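Local structure of cytochrome c-554 (Nitrosomonas europaea, 1FT5) at residues H181-G186 / E199-A204; K167-V172 / K193-D198. The protein carries electrons in ammonia oxidation on four covalently bound hemes, accepting them directly from hydroxylamine oxidoreductase. One frame throughout, in Å; residues are numbered along the deposited sequence.

Interaction 1: residues H181-G186 / E199-A204; sequences HYKLEG and EFQASA. With HEM (protoporphyrin IX containing Fe), chain G.
Gln-201, in the last turn of helix 197-202, docks its side-chain amide onto the backbone of loop 181-186, beside a propionate of one of the four hemes of this multiheme c-type cytochrome. Hydrogen bonds dominate. Gln-201 NE2 donates to Tyr-182 O at 3.0 Å along an almost straight line (167° at the hydrogen), coming from above the plane of that carbonyl. At the other end of the amide, Gln-201 OE1 accepts from Leu-184 N at 2.7 Å. Using donor and acceptor together fixes which way the amide is turned, and the Leu-184 side chain crosses that of Gln-201 at about a right angle. An alanine here would probably leave Tyr-182 O and Leu-184 N without these mates and open a gap beside the Leu-184 side chain. Bends about chi2 and chi3 fold CD and CE of Lys-183 over the helix end, and Lys-183 NZ reaches Gln-201 O at 3.3 Å; Ala-204 N approaches this oxygen from the opposite face of its plane.

Apolar and aromatic packing flanks the polar joint. The Ala-204 methyl rests against the loop backbone, CB lying 3.5 Å from His-181 O. The rings of His-181 and Phe-200 form an offset stack, centroids 4.3 Å apart and planes at 27°, with Phe-200 CD1 and CE1 nearest His-181 NE2. Elsewhere, the Tyr-182 ring packs on helix 16-22 and its hydroxyl bonds Lys-208.

The heme supplies the third kind of contact. Each oxygen of one propionate takes a hydrogen bond from the loop: Tyr-182 N to heme O2A at 2.9 Å and, from the edge of the stacked imidazole, His-181 ND1 to heme O1A at 2.8 Å.

Interaction 2: residues K167-V172 / K193-D198; sequences KFDEMV and KFKFHD. With HEM (protoporphyrin IX containing Fe), chain G.
Val-172 and Phe-194 meet tip to tip where the short helix 168-171 faces the type I beta turn 194-197, which leads into helix 197-202 with Phe-196 as its N-cap residue. The two backbones stay well apart, Val-172 CA and Phe-196 CA being 9.1 Å from each other, and side chains bridge the interval.

The close-packed part lies next to the heme. The branches of Val-172 divide the work: CG2, anti to the backbone N, touches Phe-194 CZ at 3.8 Å and also the heme methyl CMD at 3.6 Å, while CG1 lies in the plane of the Phe-196 ring, at its edge, 3.7 Å from Phe-196 CE1. Phe-168 completes the cluster, its CZ meeting Phe-194 CE2 at 4.0 Å, and Phe-130 packs edge-to-face with Phe-194. Phe-168 also rests on Cys-134, a covalent anchor of another heme, so the cluster spans two heme sites. Also at the heme, His-197 ND1 donates to heme O1D at 2.8 Å, with the oxygen near the plane of the imidazole.

Farther from the heme the contact thins to a single ion pair between exposed side chains. Asp-169 and Lys-195 cross at about a right angle. Lys-195 starts with CG between its backbone N and carbonyl carbon (chi1 64°), a placement that sets CG over the centre of the Phe-196 ring; the chain then runs extended past the edge of Phe-168. Phe-196 also makes a cation-pi contact with Lys-173. The salt bridge itself is short, Lys-195 NZ meeting Asp-169 OD1 at 2.7 Å on the syn side, 31° out of the carboxylate plane.

In the fold
The segments alternate along the chain: 167-172, 181-186, 193-198 and 199-204. Interaction 2 therefore joins the first to the third and interaction 1 the second to the fourth, and the two use opposite ends of helix 197-202. Their centres lie 13 Å apart on the same side of the chain's centre, and they touch directly: Phe-200 CZ packs on Val-172 O at 3.4 Å and Leu-184 CD1 on His-197 CE1 at 3.5 Å. Both contacts border the same heme, interaction 1 binding one propionate and His-197 of interaction 2 the other. Loop 181-186 and the last helix of the chain, 197-202, together hold the propionates of one redox centre, in a protein with little regular secondary structure.

Interaction 1: residues H181-G186 / E199-A204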
loop_
_atom_site.group_PDB
_atom_site.type_symbol
_atom_site.label_atom_id
_atom_site.label_comp_id
_atom_site.label_asym_id
_atom_site.label_seq_id
_atom_site.Cartn_x
_atom_site.Cartn_y
_atom_site.Cartn_z
ATOM N N HIS A 181 -2.176 -13.674 2.245
ATOM C CA HIS A 181 -3.568 -13.468 2.631
ATOM C C HIS A 181 -3.930 -14.488 3.696
ATOM O O HIS A 181 -3.580 -15.674 3.595
ATOM C CB HIS A 181 -4.472 -13.547 1.426
ATOM C CG HIS A 181 -4.184 -12.462 0.429
ATOM N ND1 HIS A 181 -4.392 -11.129 0.723
ATOM C CD2 HIS A 181 -3.635 -12.499 -0.812
ATOM C CE1 HIS A 181 -3.967 -10.389 -0.303
ATOM N NE2 HIS A 181 -3.506 -11.193 -1.243
ATOM N N TYR A 182 -4.488 -13.973 4.770
ATOM C CA TYR A 182 -4.902 -14.796 5.914
ATOM C C TYR A 182 -6.416 -14.746 6.047
ATOM O O TYR A 182 -7.109 -13.795 5.671
ATOM C CB TYR A 182 -4.193 -14.310 7.196
ATOM C CG TYR A 182 -2.716 -14.432 7.060
ATOM C CD1 TYR A 182 -1.967 -13.366 6.593
ATOM C CD2 TYR A 182 -2.046 -15.652 7.342
ATOM C CE1 TYR A 182 -0.604 -13.472 6.400
ATOM C CE2 TYR A 182 -0.677 -15.760 7.152
ATOM C CZ TYR A 182 0.043 -14.668 6.677
ATOM O OH TYR A 182 1.403 -14.754 6.452
ATOM N N LYS A 183 -6.956 -15.840 6.581
ATOM C CA LYS A 183 -8.407 -16.002 6.729
ATOM C C LYS A 183 -9.064 -14.999 7.679
ATOM O O LYS A 183 -8.548 -14.807 8.787
ATOM C CB LYS A 183 -8.654 -17.411 7.281
ATOM C CG LYS A 183 -8.380 -18.482 6.257
ATOM C CD LYS A 183 -9.512 -18.690 5.261
ATOM C CE LYS A 183 -10.817 -18.051 5.724
ATOM N NZ LYS A 183 -11.783 -17.876 4.586
ATOM N N LEU A 184 -10.163 -14.391 7.223
ATOM C CA LEU A 184 -10.937 -13.433 8.003
ATOM C C LEU A 184 -12.145 -14.168 8.612
ATOM O O LEU A 184 -12.690 -15.095 7.997
ATOM C CB LEU A 184 -11.500 -12.344 7.109
ATOM C CG LEU A 184 -10.390 -11.393 6.534
ATOM C CD1 LEU A 184 -11.001 -10.564 5.374
ATOM C CD2 LEU A 184 -9.846 -10.474 7.638
ATOM N N GLU A 185 -12.539 -13.751 9.814
ATOM C CA GLU A 185 -13.759 -14.316 10.438
ATOM C C GLU A 185 -14.999 -13.755 9.749
ATOM O O GLU A 185 -16.057 -14.413 9.677
ATOM C CB GLU A 185 -13.777 -13.971 11.918
ATOM C CG GLU A 185 -12.711 -14.688 12.683
ATOM C CD GLU A 185 -12.892 -16.217 12.662
ATOM O OE1 GLU A 185 -14.011 -16.715 12.370
ATOM O OE2 GLU A 185 -11.905 -16.922 12.940
ATOM N N GLY A 186 -14.905 -12.532 9.237
ATOM C CA GLY A 186 -16.021 -11.961 8.521
ATOM C C GLY A 186 -16.782 -10.871 9.248
ATOM O O GLY A 186 -18.003 -10.759 9.112
ATOM N N GLU A 199 -12.079 -14.906 -3.779
ATOM C CA GLU A 199 -10.996 -15.771 -4.277
ATOM C C GLU A 199 -9.806 -15.806 -3.299
ATOM O O GLU A 199 -9.224 -16.837 -2.947
ATOM C CB GLU A 199 -10.534 -15.275 -5.652
ATOM C CG GLU A 199 -9.204 -15.894 -6.080
ATOM C CD GLU A 199 -8.692 -15.344 -7.448
ATOM O OE1 GLU A 199 -9.428 -14.658 -8.152
ATOM O OE2 GLU A 199 -7.551 -15.646 -7.795
ATOM N N PHE A 200 -9.383 -14.628 -2.819
ATOM C CA PHE A 200 -8.249 -14.569 -1.919
ATOM C C PHE A 200 -8.537 -15.254 -0.559
ATOM O O PHE A 200 -7.661 -15.888 0.041
ATOM C CB PHE A 200 -7.906 -13.075 -1.658
ATOM C CG PHE A 200 -7.141 -12.406 -2.755
ATOM C CD1 PHE A 200 -6.634 -11.161 -2.526
ATOM C CD2 PHE A 200 -6.934 -13.010 -3.993
ATOM C CE1 PHE A 200 -5.909 -10.479 -3.517
ATOM C CE2 PHE A 200 -6.241 -12.364 -4.977
ATOM C CZ PHE A 200 -5.712 -11.083 -4.762
ATOM N N GLN A 201 -9.807 -15.146 -0.130
ATOM C CA GLN A 201 -10.129 -15.737 1.139
ATOM C C GLN A 201 -10.249 -17.255 1.013
ATOM O O GLN A 201 -9.877 -17.955 1.949
ATOM C CB GLN A 201 -11.431 -15.139 1.669
ATOM C CG GLN A 201 -11.191 -13.772 2.305
ATOM C CD GLN A 201 -10.347 -13.907 3.561
ATOM O OE1 GLN A 201 -10.733 -14.593 4.542
ATOM N NE2 GLN A 201 -9.166 -13.295 3.557
ATOM N N ALA A 202 -10.712 -17.702 -0.148
ATOM C CA ALA A 202 -10.888 -19.162 -0.368
ATOM C C ALA A 202 -9.542 -19.898 -0.299
ATOM O O ALA A 202 -9.480 -21.041 0.184
ATOM C CB ALA A 202 -11.606 -19.430 -1.682
ATOM N N SER A 203 -8.438 -19.256 -0.709
ATOM C CA SER A 203 -7.152 -19.926 -0.606
ATOM C C SER A 203 -6.246 -19.292 0.450
ATOM O O SER A 203 -5.049 -19.566 0.524
ATOM C CB SER A 203 -6.465 -19.978 -1.973
ATOM O OG SER A 203 -6.285 -18.701 -2.517
ATOM N N ALA A 204 -6.834 -18.464 1.310
ATOM C CA ALA A 204 -6.058 -17.833 2.348
ATOM C C ALA A 204 -5.530 -18.816 3.379
ATOM O O ALA A 204 -6.135 -19.867 3.604
ATOM C CB ALA A 204 -6.898 -16.781 3.054
HETATM C CHA HEM G . -5.892 -7.551 2.259
HETATM C CHB HEM G . -3.722 -5.768 6.247
HETATM C CHC HEM G . -0.380 -3.639 3.372
HETATM C CHD HEM G . -2.956 -4.910 -0.539
HETATM C C1A HEM G . -5.544 -7.268 3.587
HETATM C C2A HEM G . -6.249 -7.773 4.722
HETATM C C3A HEM G . -5.673 -7.261 5.823
HETATM C C4A HEM G . -4.584 -6.443 5.400
HETATM C CMA HEM G . -6.066 -7.484 7.297
HETATM C CAA HEM G . -7.487 -8.741 4.682
HETATM C CBA HEM G . -7.040 -10.234 4.975
HETATM C CGA HEM G . -5.908 -10.727 4.037
HETATM O O1A HEM G . -6.114 -10.690 2.843
HETATM O O2A HEM G . -4.856 -11.108 4.547
HETATM C C1B HEM G . -2.610 -4.996 5.797
HETATM C C2B HEM G . -1.670 -4.375 6.685
HETATM C C3B HEM G . -0.690 -3.807 5.887
HETATM C C4B HEM G . -1.095 -4.114 4.520
HETATM C CMB HEM G . -1.764 -4.387 8.212
HETATM C CAB HEM G . 0.553 -3.043 6.226
HETATM C CBB HEM G . 1.535 -3.888 7.073
HETATM C C1C HEM G . -0.844 -3.815 2.071
HETATM C C2C HEM G . -0.196 -3.220 0.954
HETATM C C3C HEM G . -0.922 -3.498 -0.106
HETATM C C4C HEM G . -2.011 -4.337 0.297
HETATM C CMC HEM G . 1.095 -2.374 0.987
HETATM C CAC HEM G . -0.677 -2.989 -1.560
HETATM C CBC HEM G . 0.691 -3.157 -2.174
HETATM C C1D HEM G . -3.973 -5.785 -0.121
HETATM C C2D HEM G . -4.928 -6.402 -1.015
HETATM C C3D HEM G . -5.730 -7.193 -0.209
HETATM C C4D HEM G . -5.251 -7.004 1.139
HETATM C CMD HEM G . -5.060 -6.157 -2.506
HETATM C CAD HEM G . -6.983 -7.957 -0.611
HETATM C CBD HEM G . -8.218 -7.219 -0.192
HETATM C CGD HEM G . -9.481 -8.085 -0.020
HETATM O O1D HEM G . -10.495 -7.497 0.375
HETATM O O2D HEM G . -9.403 -9.285 -0.278
HETATM N NA HEM G . -4.521 -6.459 4.010
HETATM N NB HEM G . -2.268 -4.827 4.448
HETATM N NC HEM G . -1.939 -4.503 1.674
HETATM N ND HEM G . -4.158 -6.150 1.226
HETATM FE FE HEM G . -3.208 -5.515 2.842
#

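Interaction 2: residues K167-V172 / K193-D198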
loop_
_atom_site.group_PDB
_atom_site.type_symbol
_atom_site.label_atom_id
_atom_site.label_comp_id
_atom_site.label_asym_id
_atom_site.label_seq_id
_atom_site.Cartn_x
_atom_site.Cartn_y
_atom_site.Cartn_z
ATOM N N LYS A 167 0.154 -4.494 -14.924
ATOM C CA LYS A 167 -1.213 -4.866 -15.261
ATOM C C LYS A 167 -1.874 -5.177 -13.909
ATOM O O LYS A 167 -1.547 -6.179 -13.270
ATOM C CB LYS A 167 -1.210 -6.133 -16.118
ATOM C CG LYS A 167 -0.353 -5.958 -17.351
ATOM C CD LYS A 167 -1.153 -5.249 -18.398
ATOM C CE LYS A 167 -0.251 -4.665 -19.495
ATOM N NZ LYS A 167 -1.022 -4.521 -20.776
ATOM N N PHE A 168 -2.771 -4.301 -13.491
ATOM C CA PHE A 168 -3.366 -4.477 -12.178
ATOM C C PHE A 168 -3.939 -5.859 -11.905
ATOM O O PHE A 168 -3.648 -6.450 -10.860
ATOM C CB PHE A 168 -4.465 -3.448 -11.966
ATOM C CG PHE A 168 -5.193 -3.643 -10.665
ATOM C CD1 PHE A 168 -4.623 -3.272 -9.463
ATOM C CD2 PHE A 168 -6.493 -4.181 -10.665
ATOM C CE1 PHE A 168 -5.323 -3.425 -8.258
ATOM C CE2 PHE A 168 -7.181 -4.318 -9.486
ATOM C CZ PHE A 168 -6.604 -3.944 -8.266
ATOM N N ASP A 169 -4.738 -6.368 -12.832
ATOM C CA ASP A 169 -5.405 -7.628 -12.546
ATOM C C ASP A 169 -4.444 -8.775 -12.322
ATOM O O ASP A 169 -4.799 -9.781 -11.696
ATOM C CB ASP A 169 -6.376 -7.978 -13.684
ATOM C CG ASP A 169 -7.646 -7.138 -13.685
ATOM O OD1 ASP A 169 -7.934 -6.313 -12.786
ATOM O OD2 ASP A 169 -8.415 -7.305 -14.649
ATOM N N GLU A 170 -3.242 -8.665 -12.883
ATOM C CA GLU A 170 -2.223 -9.680 -12.687
ATOM C C GLU A 170 -1.407 -9.439 -11.435
ATOM O O GLU A 170 -1.231 -10.310 -10.603
ATOM C CB GLU A 170 -1.251 -9.712 -13.879
ATOM C CG GLU A 170 -1.981 -9.608 -15.180
ATOM C CD GLU A 170 -2.212 -10.931 -15.817
ATOM O OE1 GLU A 170 -2.094 -10.977 -17.083
ATOM O OE2 GLU A 170 -2.504 -11.909 -15.071
ATOM N N MET A 171 -0.924 -8.211 -11.294
ATOM C CA MET A 171 -0.053 -7.960 -10.202
ATOM C C MET A 171 -0.691 -7.897 -8.831
ATOM O O MET A 171 0.004 -8.126 -7.871
ATOM C CB MET A 171 0.781 -6.730 -10.524
ATOM C CG MET A 171 2.176 -7.256 -10.950
ATOM S SD MET A 171 2.923 -6.277 -12.160
ATOM C CE MET A 171 3.943 -7.522 -13.111
ATOM N N VAL A 172 -1.986 -7.618 -8.782
ATOM C CA VAL A 172 -2.641 -7.621 -7.444
ATOM C C VAL A 172 -2.771 -9.037 -6.928
ATOM O O VAL A 172 -3.041 -9.228 -5.734
ATOM C CB VAL A 172 -4.000 -6.903 -7.512
ATOM C CG1 VAL A 172 -5.120 -7.792 -8.198
ATOM C CG2 VAL A 172 -4.469 -6.526 -6.059
ATOM N N LYS A 193 -16.913 -4.371 -2.082
ATOM C CA LYS A 193 -16.083 -5.531 -1.786
ATOM C C LYS A 193 -15.105 -5.717 -2.952
ATOM O O LYS A 193 -15.485 -5.663 -4.100
ATOM C CB LYS A 193 -16.960 -6.784 -1.654
ATOM C CG LYS A 193 -16.213 -7.964 -1.099
ATOM C CD LYS A 193 -17.227 -8.996 -0.629
ATOM C CE LYS A 193 -17.366 -10.046 -1.627
ATOM N NZ LYS A 193 -18.019 -11.260 -0.993
ATOM N N PHE A 194 -13.850 -5.914 -2.603
ATOM C CA PHE A 194 -12.820 -6.114 -3.640
ATOM C C PHE A 194 -13.197 -7.314 -4.502
ATOM O O PHE A 194 -13.567 -8.375 -3.970
ATOM C CB PHE A 194 -11.463 -6.373 -2.976
ATOM C CG PHE A 194 -10.341 -6.570 -3.965
ATOM C CD1 PHE A 194 -9.384 -7.580 -3.737
ATOM C CD2 PHE A 194 -10.242 -5.747 -5.082
ATOM C CE1 PHE A 194 -8.285 -7.764 -4.673
ATOM C CE2 PHE A 194 -9.164 -5.929 -6.000
ATOM C CZ PHE A 194 -8.220 -6.921 -5.777
ATOM N N LYS A 195 -13.108 -7.134 -5.824
ATOM C CA LYS A 195 -13.458 -8.176 -6.791
ATOM C C LYS A 195 -12.810 -9.502 -6.608
ATOM O O LYS A 195 -13.375 -10.536 -7.060
ATOM C CB LYS A 195 -13.260 -7.686 -8.235
ATOM C CG LYS A 195 -11.785 -7.351 -8.614
ATOM C CD LYS A 195 -11.803 -6.700 -9.991
ATOM C CE LYS A 195 -10.399 -6.639 -10.625
ATOM N NZ LYS A 195 -10.468 -5.975 -11.992
ATOM N N PHE A 196 -11.633 -9.541 -5.985
ATOM C CA PHE A 196 -10.960 -10.824 -5.766
ATOM C C PHE A 196 -10.980 -11.257 -4.320
ATOM O O PHE A 196 -10.284 -12.170 -3.921
ATOM C CB PHE A 196 -9.486 -10.800 -6.232
ATOM C CG PHE A 196 -9.321 -10.493 -7.700
ATOM C CD1 PHE A 196 -8.328 -9.641 -8.131
ATOM C CD2 PHE A 196 -10.166 -11.067 -8.653
ATOM C CE1 PHE A 196 -8.165 -9.352 -9.499
ATOM C CE2 PHE A 196 -10.004 -10.777 -10.047
ATOM C CZ PHE A 196 -8.975 -9.895 -10.456
ATOM N N HIS A 197 -11.758 -10.565 -3.482
ATOM C CA HIS A 197 -11.797 -10.917 -2.057
ATOM C C HIS A 197 -12.187 -12.407 -1.761
ATOM O O HIS A 197 -11.512 -13.080 -1.001
ATOM C CB HIS A 197 -12.847 -10.000 -1.361
ATOM C CG HIS A 197 -12.990 -10.271 0.111
ATOM N ND1 HIS A 197 -12.217 -9.657 1.067
ATOM C CD2 HIS A 197 -13.825 -11.111 0.786
ATOM C CE1 HIS A 197 -12.560 -10.101 2.269
ATOM N NE2 HIS A 197 -13.535 -10.988 2.123
ATOM N N ASP A 198 -13.267 -12.863 -2.379
ATOM C CA ASP A 198 -13.682 -14.240 -2.101
ATOM C C ASP A 198 -12.643 -15.213 -2.596
ATOM O O ASP A 198 -12.316 -16.202 -1.910
ATOM C CB ASP A 198 -15.026 -14.512 -2.741
ATOM C CG ASP A 198 -16.134 -13.681 -2.091
ATOM O OD1 ASP A 198 -16.003 -13.360 -0.881
ATOM O OD2 ASP A 198 -17.092 -13.357 -2.802
HETATM C CHA HEM G . -5.892 -7.551 2.259
HETATM C CHB HEM G . -3.722 -5.768 6.247
HETATM C CHC HEM G . -0.380 -3.639 3.372
HETATM C CHD HEM G . -2.956 -4.910 -0.539
HETATM C C1A HEM G . -5.544 -7.268 3.587
HETATM C C2A HEM G . -6.249 -7.773 4.722
HETATM C C3A HEM G . -5.673 -7.261 5.823
HETATM C C4A HEM G . -4.584 -6.443 5.400
HETATM C CMA HEM G . -6.066 -7.484 7.297
HETATM C CAA HEM G . -7.487 -8.741 4.682
HETATM C CBA HEM G . -7.040 -10.234 4.975
HETATM C CGA HEM G . -5.908 -10.727 4.037
HETATM O O1A HEM G . -6.114 -10.690 2.843
HETATM O O2A HEM G . -4.856 -11.108 4.547
HETATM C C1B HEM G . -2.610 -4.996 5.797
HETATM C C2B HEM G . -1.670 -4.375 6.685
HETATM C C3B HEM G . -0.690 -3.807 5.887
HETATM C C4B HEM G . -1.095 -4.114 4.520
HETATM C CMB HEM G . -1.764 -4.387 8.212
HETATM C CAB HEM G . 0.553 -3.043 6.226
HETATM C CBB HEM G . 1.535 -3.888 7.073
HETATM C C1C HEM G . -0.844 -3.815 2.071
HETATM C C2C HEM G . -0.196 -3.220 0.954
HETATM C C3C HEM G . -0.922 -3.498 -0.106
HETATM C C4C HEM G . -2.011 -4.337 0.297
HETATM C CMC HEM G . 1.095 -2.374 0.987
HETATM C CAC HEM G . -0.677 -2.989 -1.560
HETATM C CBC HEM G . 0.691 -3.157 -2.174
HETATM C C1D HEM G . -3.973 -5.785 -0.121
HETATM C C2D HEM G . -4.928 -6.402 -1.015
HETATM C C3D HEM G . -5.730 -7.193 -0.209
HETATM C C4D HEM G . -5.251 -7.004 1.139
HETATM C CMD HEM G . -5.060 -6.157 -2.506
HETATM C CAD HEM G . -6.983 -7.957 -0.611
HETATM C CBD HEM G . -8.218 -7.219 -0.192
HETATM C CGD HEM G . -9.481 -8.085 -0.020
HETATM O O1D HEM G . -10.495 -7.497 0.375
HETATM O O2D HEM G . -9.403 -9.285 -0.278
HETATM N NA HEM G . -4.521 -6.459 4.010
HETATM N NB HEM G . -2.268 -4.827 4.448
HETATM N NC HEM G . -1.939 -4.503 1.674
HETATM N ND HEM G . -4.158 -6.150 1.226
HETATM FE FE HEM G . -3.208 -5.515 2.842
#